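Local coordinates for DUF3209 family protein (Thermus thermophilus, PDB 2EHW) that is of unknown function but folds into a mostly helical chain with a long C-terminal helix, part of which is predicted to form a coiled coil, at residues 65-68 with 69-73; 97-100 with 101-105. All coordinates share one frame; numbering follows the deposited sequence.

Contact 1. Residues 65-68 with 69-73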
loop_
_atom_site.group_PDB
_atom_site.type_symbol
_atom_site.label_atom_id
_atom_site.label_comp_id
_atom_site.label_asym_id
_atom_site.label_seq_id
_atom_site.Cartn_x
_atom_site.Cartn_y
_atom_site.Cartn_z
ATOM N N GLU A 65 -2.853 14.368 -5.369
ATOM C CA GLU A 65 -3.603 14.924 -6.482
ATOM C C GLU A 65 -3.733 16.433 -6.243
ATOM O O GLU A 65 -3.495 17.229 -7.149
ATOM C CB GLU A 65 -4.980 14.255 -6.556
ATOM C CG GLU A 65 -5.835 14.630 -7.763
ATOM C CD GLU A 65 -5.395 13.960 -9.053
ATOM O OE1 GLU A 65 -5.241 12.720 -9.077
ATOM O OE2 GLU A 65 -5.218 14.676 -10.054
ATOM N N GLU A 66 -4.090 16.816 -5.015
ATOM C CA GLU A 66 -4.245 18.225 -4.657
ATOM C C GLU A 66 -2.931 18.972 -4.865
ATOM O O GLU A 66 -2.899 20.018 -5.513
ATOM C CB GLU A 66 -4.681 18.374 -3.191
ATOM C CG GLU A 66 -5.905 17.559 -2.813
ATOM C CD GLU A 66 -6.265 17.658 -1.331
ATOM O OE1 GLU A 66 -5.338 17.718 -0.485
ATOM O OE2 GLU A 66 -7.480 17.657 -1.015
ATOM N N ARG A 67 -1.845 18.435 -4.316
ATOM C CA ARG A 67 -0.546 19.084 -4.463
ATOM C C ARG A 67 -0.223 19.337 -5.928
ATOM O O ARG A 67 0.205 20.423 -6.287
ATOM C CB ARG A 67 0.572 18.239 -3.829
ATOM C CG ARG A 67 1.958 18.885 -3.930
ATOM C CD ARG A 67 1.925 20.317 -3.393
ATOM N NE ARG A 67 3.156 21.064 -3.648
ATOM C CZ ARG A 67 4.263 20.964 -2.916
ATOM N NH1 ARG A 67 4.302 20.147 -1.869
ATOM N NH2 ARG A 67 5.335 21.682 -3.234
ATOM N N ALA A 68 -0.435 18.330 -6.768
ATOM C CA ALA A 68 -0.162 18.441 -8.200
ATOM C C ALA A 68 -1.020 19.490 -8.903
ATOM O O ALA A 68 -0.595 20.078 -9.900
ATOM C CB ALA A 68 -0.353 17.092 -8.870
ATOM N N ALA A 69 -2.226 19.721 -8.400
ATOM C CA ALA A 69 -3.109 20.714 -9.006
ATOM C C ALA A 69 -2.707 22.112 -8.551
ATOM O O ALA A 69 -2.939 23.092 -9.251
ATOM C CB ALA A 69 -4.562 20.436 -8.625
ATOM N N GLN A 70 -2.094 22.192 -7.376
ATOM C CA GLN A 70 -1.665 23.466 -6.812
ATOM C C GLN A 70 -0.363 23.989 -7.416
ATOM O O GLN A 70 -0.140 25.197 -7.433
ATOM C CB GLN A 70 -1.486 23.332 -5.301
ATOM C CG GLN A 70 -2.768 23.118 -4.527
ATOM C CD GLN A 70 -2.512 22.628 -3.105
ATOM O OE1 GLN A 70 -3.422 22.605 -2.273
ATOM N NE2 GLN A 70 -1.275 22.219 -2.826
ATOM N N GLU A 71 0.485 23.087 -7.908
ATOM C CA GLU A 71 1.780 23.471 -8.482
ATOM C C GLU A 71 1.987 22.830 -9.862
ATOM O O GLU A 71 2.932 22.062 -10.067
ATOM C CB GLU A 71 2.900 23.034 -7.527
ATOM C CG GLU A 71 4.253 23.699 -7.718
ATOM C CD GLU A 71 5.315 23.118 -6.785
ATOM O OE1 GLU A 71 4.942 22.452 -5.800
ATOM O OE2 GLU A 71 6.523 23.329 -7.026
ATOM N N PRO A 72 1.114 23.165 -10.830
ATOM C CA PRO A 72 1.103 22.680 -12.219
ATOM C C PRO A 72 2.408 22.819 -12.997
ATOM O O PRO A 72 2.587 22.185 -14.036
ATOM C CB PRO A 72 -0.018 23.496 -12.862
ATOM C CG PRO A 72 -0.933 23.807 -11.698
ATOM C CD PRO A 72 0.054 24.171 -10.629
ATOM N N GLU A 73 3.312 23.658 -12.506
ATOM C CA GLU A 73 4.589 23.873 -13.175
ATOM C C GLU A 73 5.617 22.801 -12.846
ATOM O O GLU A 73 6.516 22.529 -13.646
ATOM C CB GLU A 73 5.152 25.264 -12.830
ATOM C CG GLU A 73 4.901 25.749 -11.394
ATOM C CD GLU A 73 3.426 25.968 -11.095
ATOM O OE1 GLU A 73 2.725 26.571 -11.938
ATOM O OE2 GLU A 73 2.967 25.541 -10.015
#

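Contact 2. Residues 97-100 with 101-105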
loop_
_atom_site.group_PDB
_atom_site.type_symbol
_atom_site.label_atom_id
_atom_site.label_comp_id
_atom_site.label_asym_id
_atom_site.label_seq_id
_atom_site.Cartn_x
_atom_site.Cartn_y
_atom_site.Cartn_z
ATOM N N GLU A 97 -5.016 -11.657 -5.660
ATOM C CA GLU A 97 -4.336 -12.943 -5.557
ATOM C C GLU A 97 -4.619 -13.601 -4.226
ATOM O O GLU A 97 -4.896 -14.801 -4.176
ATOM C CB GLU A 97 -2.834 -12.764 -5.736
ATOM C CG GLU A 97 -2.411 -12.746 -7.182
ATOM C CD GLU A 97 -2.517 -14.117 -7.810
ATOM O OE1 GLU A 97 -1.768 -15.025 -7.386
ATOM O OE2 GLU A 97 -3.350 -14.292 -8.724
ATOM N N ALA A 98 -4.545 -12.823 -3.150
ATOM C CA ALA A 98 -4.831 -13.340 -1.813
ATOM C C ALA A 98 -6.284 -13.797 -1.809
ATOM O O ALA A 98 -6.610 -14.886 -1.331
ATOM C CB ALA A 98 -4.631 -12.243 -0.764
ATOM N N GLU A 99 -7.147 -12.948 -2.361
ATOM C CA GLU A 99 -8.579 -13.219 -2.458
ATOM C C GLU A 99 -8.813 -14.538 -3.198
ATOM O O GLU A 99 -9.530 -15.417 -2.708
ATOM C CB GLU A 99 -9.272 -12.043 -3.178
ATOM C CG GLU A 99 -10.785 -12.173 -3.387
ATOM C CD GLU A 99 -11.568 -12.438 -2.102
ATOM O OE1 GLU A 99 -11.204 -11.908 -1.036
ATOM O OE2 GLU A 99 -12.570 -13.171 -2.165
ATOM N N ALA A 100 -8.192 -14.694 -4.362
ATOM C CA ALA A 100 -8.351 -15.923 -5.128
ATOM C C ALA A 100 -7.945 -17.128 -4.283
ATOM O O ALA A 100 -8.612 -18.161 -4.298
ATOM C CB ALA A 100 -7.502 -15.867 -6.394
ATOM N N LEU A 101 -6.837 -16.986 -3.556
ATOM C CA LEU A 101 -6.324 -18.046 -2.699
ATOM C C LEU A 101 -7.380 -18.375 -1.664
ATOM O O LEU A 101 -7.690 -19.540 -1.417
ATOM C CB LEU A 101 -5.035 -17.584 -2.000
ATOM C CG LEU A 101 -4.377 -18.462 -0.920
ATOM C CD1 LEU A 101 -4.441 -19.938 -1.293
ATOM C CD2 LEU A 101 -2.934 -18.025 -0.739
ATOM N N TYR A 102 -7.934 -17.324 -1.074
ATOM C CA TYR A 102 -8.975 -17.439 -0.061
ATOM C C TYR A 102 -10.136 -18.294 -0.570
ATOM O O TYR A 102 -10.492 -19.305 0.033
ATOM C CB TYR A 102 -9.472 -16.039 0.306
ATOM C CG TYR A 102 -10.563 -16.009 1.339
ATOM C CD1 TYR A 102 -10.276 -16.193 2.689
ATOM C CD2 TYR A 102 -11.891 -15.824 0.965
ATOM C CE1 TYR A 102 -11.286 -16.194 3.642
ATOM C CE2 TYR A 102 -12.908 -15.831 1.907
ATOM C CZ TYR A 102 -12.598 -16.019 3.240
ATOM O OH TYR A 102 -13.605 -16.053 4.164
ATOM N N GLN A 103 -10.717 -17.891 -1.695
ATOM C CA GLN A 103 -11.842 -18.621 -2.266
ATOM C C GLN A 103 -11.489 -20.062 -2.612
ATOM O O GLN A 103 -12.235 -20.977 -2.289
ATOM C CB GLN A 103 -12.349 -17.902 -3.516
ATOM C CG GLN A 103 -12.958 -16.542 -3.243
ATOM C CD GLN A 103 -12.965 -15.663 -4.478
ATOM O OE1 GLN A 103 -13.244 -16.134 -5.582
ATOM N NE2 GLN A 103 -12.665 -14.379 -4.302
ATOM N N ASP A 104 -10.345 -20.260 -3.264
ATOM C CA ASP A 104 -9.926 -21.598 -3.658
ATOM C C ASP A 104 -9.714 -22.534 -2.470
ATOM O O ASP A 104 -9.776 -23.755 -2.616
ATOM C CB ASP A 104 -8.660 -21.535 -4.520
ATOM C CG ASP A 104 -8.942 -21.050 -5.943
ATOM O OD1 ASP A 104 -10.015 -21.388 -6.478
ATOM O OD2 ASP A 104 -8.091 -20.354 -6.544
ATOM N N LEU A 105 -9.474 -21.971 -1.291
ATOM C CA LEU A 105 -9.288 -22.803 -0.109
ATOM C C LEU A 105 -10.605 -23.524 0.155
ATOM O O LEU A 105 -10.629 -24.714 0.489
ATOM C CB LEU A 105 -8.899 -21.945 1.109
ATOM C CG LEU A 105 -7.421 -21.542 1.220
ATOM C CD1 LEU A 105 -7.250 -20.446 2.245
ATOM C CD2 LEU A 105 -6.586 -22.752 1.598
#

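Contact 1. Residues 65-68 with 69-73
Glu65 meets Ala69 through the backbone alone: Ala69 N donates to Glu65 O over 3.1 Å, one of the last i to i+4 bonds at the C-terminal end of helix 50-70. How such an end runs out is seen one residue on, where Glu66 O accepts a hydrogen bond from Gln70 N at 3.0 Å and a weak, more bent one from Ala69 N. The chain of Gln70 folds back over the same carbonyl, its CG lying 3.3 Å from Glu66 O. Arg67 then adds a side-chain link to the fading helix. Its O receives Glu71 N, while its side chain, with CG trans to the backbone N (chi1 -179°) and a bend at chi2 of 52°, runs beside that of Glu71 in the same direction. The two flat groups are nearly coplanar, 18° apart, and the edge of the guanidinium meets one carboxylate oxygen in a salt bridge: Arg67 NH2 lies 2.7 Å from Glu71 OE1, on its syn side, and NE adds a weaker bond. Trp77 NE1 of helix 75-115 donates to this oxygen as well, which ties the helix end to the start of its neighbour. With a leucine in place of Arg67, Glu71 would probably lose its charged mate and be freer to turn away from Trp77. Ala68, the buried residue here, packs on Trp77 and Leu81. Glu71 is the first residue with non-helical backbone angles; beyond it Pro72, whose N carries no hydrogen, sets its CG 4.2 Å from Ala68 O.

Contact 2. Residues 97-100 with 101-105
About two and a half turns of the long helix 75-115 run from Glu97 to Leu105, and their regular i to i+4 bonding is a useful foil for a single side-chain bridge laid over it. Leu101 N donates to Glu97 O, Tyr102 N to Ala98 O over 2.8 Å, and Gln103 N to Glu99 O, the last nearly straight at 168°. Above this backbone the Glu99 chain leaves with CG trans to its own N (chi1 179°) and bends at chi2, while Gln103 stretches back along the helix surface to meet it. The amide nitrogen Gln103 NE2 points at Glu99 OE2, modelled only 2.5 Å away; the bond runs at a fair angle but is very short, so its length, and the detailed placing of the two groups, is doubtful. Carboxylate and amide are twisted 46° against each other rather than lying flat together. This part of the helix falls in a stretch predicted to form a coiled coil, yet in this single-chain assembly most of its side chains are exposed, so the bridge lies on a surface and not in a helix-helix core. Tyr102 directs its ring away from the preceding turn; its CB rests 3.1 Å from Glu99 O, and Glu99 OE2 lies oblique to the ring, 4.2 Å from Tyr102 CD2. Leu101 likewise uses its root, with CB 3.2 Å from Ala98 O, and sends its branched end elsewhere. On Ala100 O two groups of Asp104 converge: the backbone N donates a hydrogen bond of 2.9 Å, whereas the carboxylate atom OD2, an acceptor like the carbonyl oxygen, sits 3.2 Å off without bonding to it.

How the contacts relate
Contact 1 closes before contact 2 opens, so the two come in series on successive helices: 65-73 ends helix 50-70 and enters the turn that follows, while 97-105 lies well along helix 75-115. Their centres are 39 Å apart, on opposite sides of the chain's centre, and their nearest atoms stay about 25 Å from each other. Helix 75-115 nevertheless connects them, since its first turns pack against contact 1 and its later part carries contact 2. The pair illustrates how i to i+4 side-chain links can occur both where a helix stops and within an uninterrupted, exposed one, in a protein whose function is unknown.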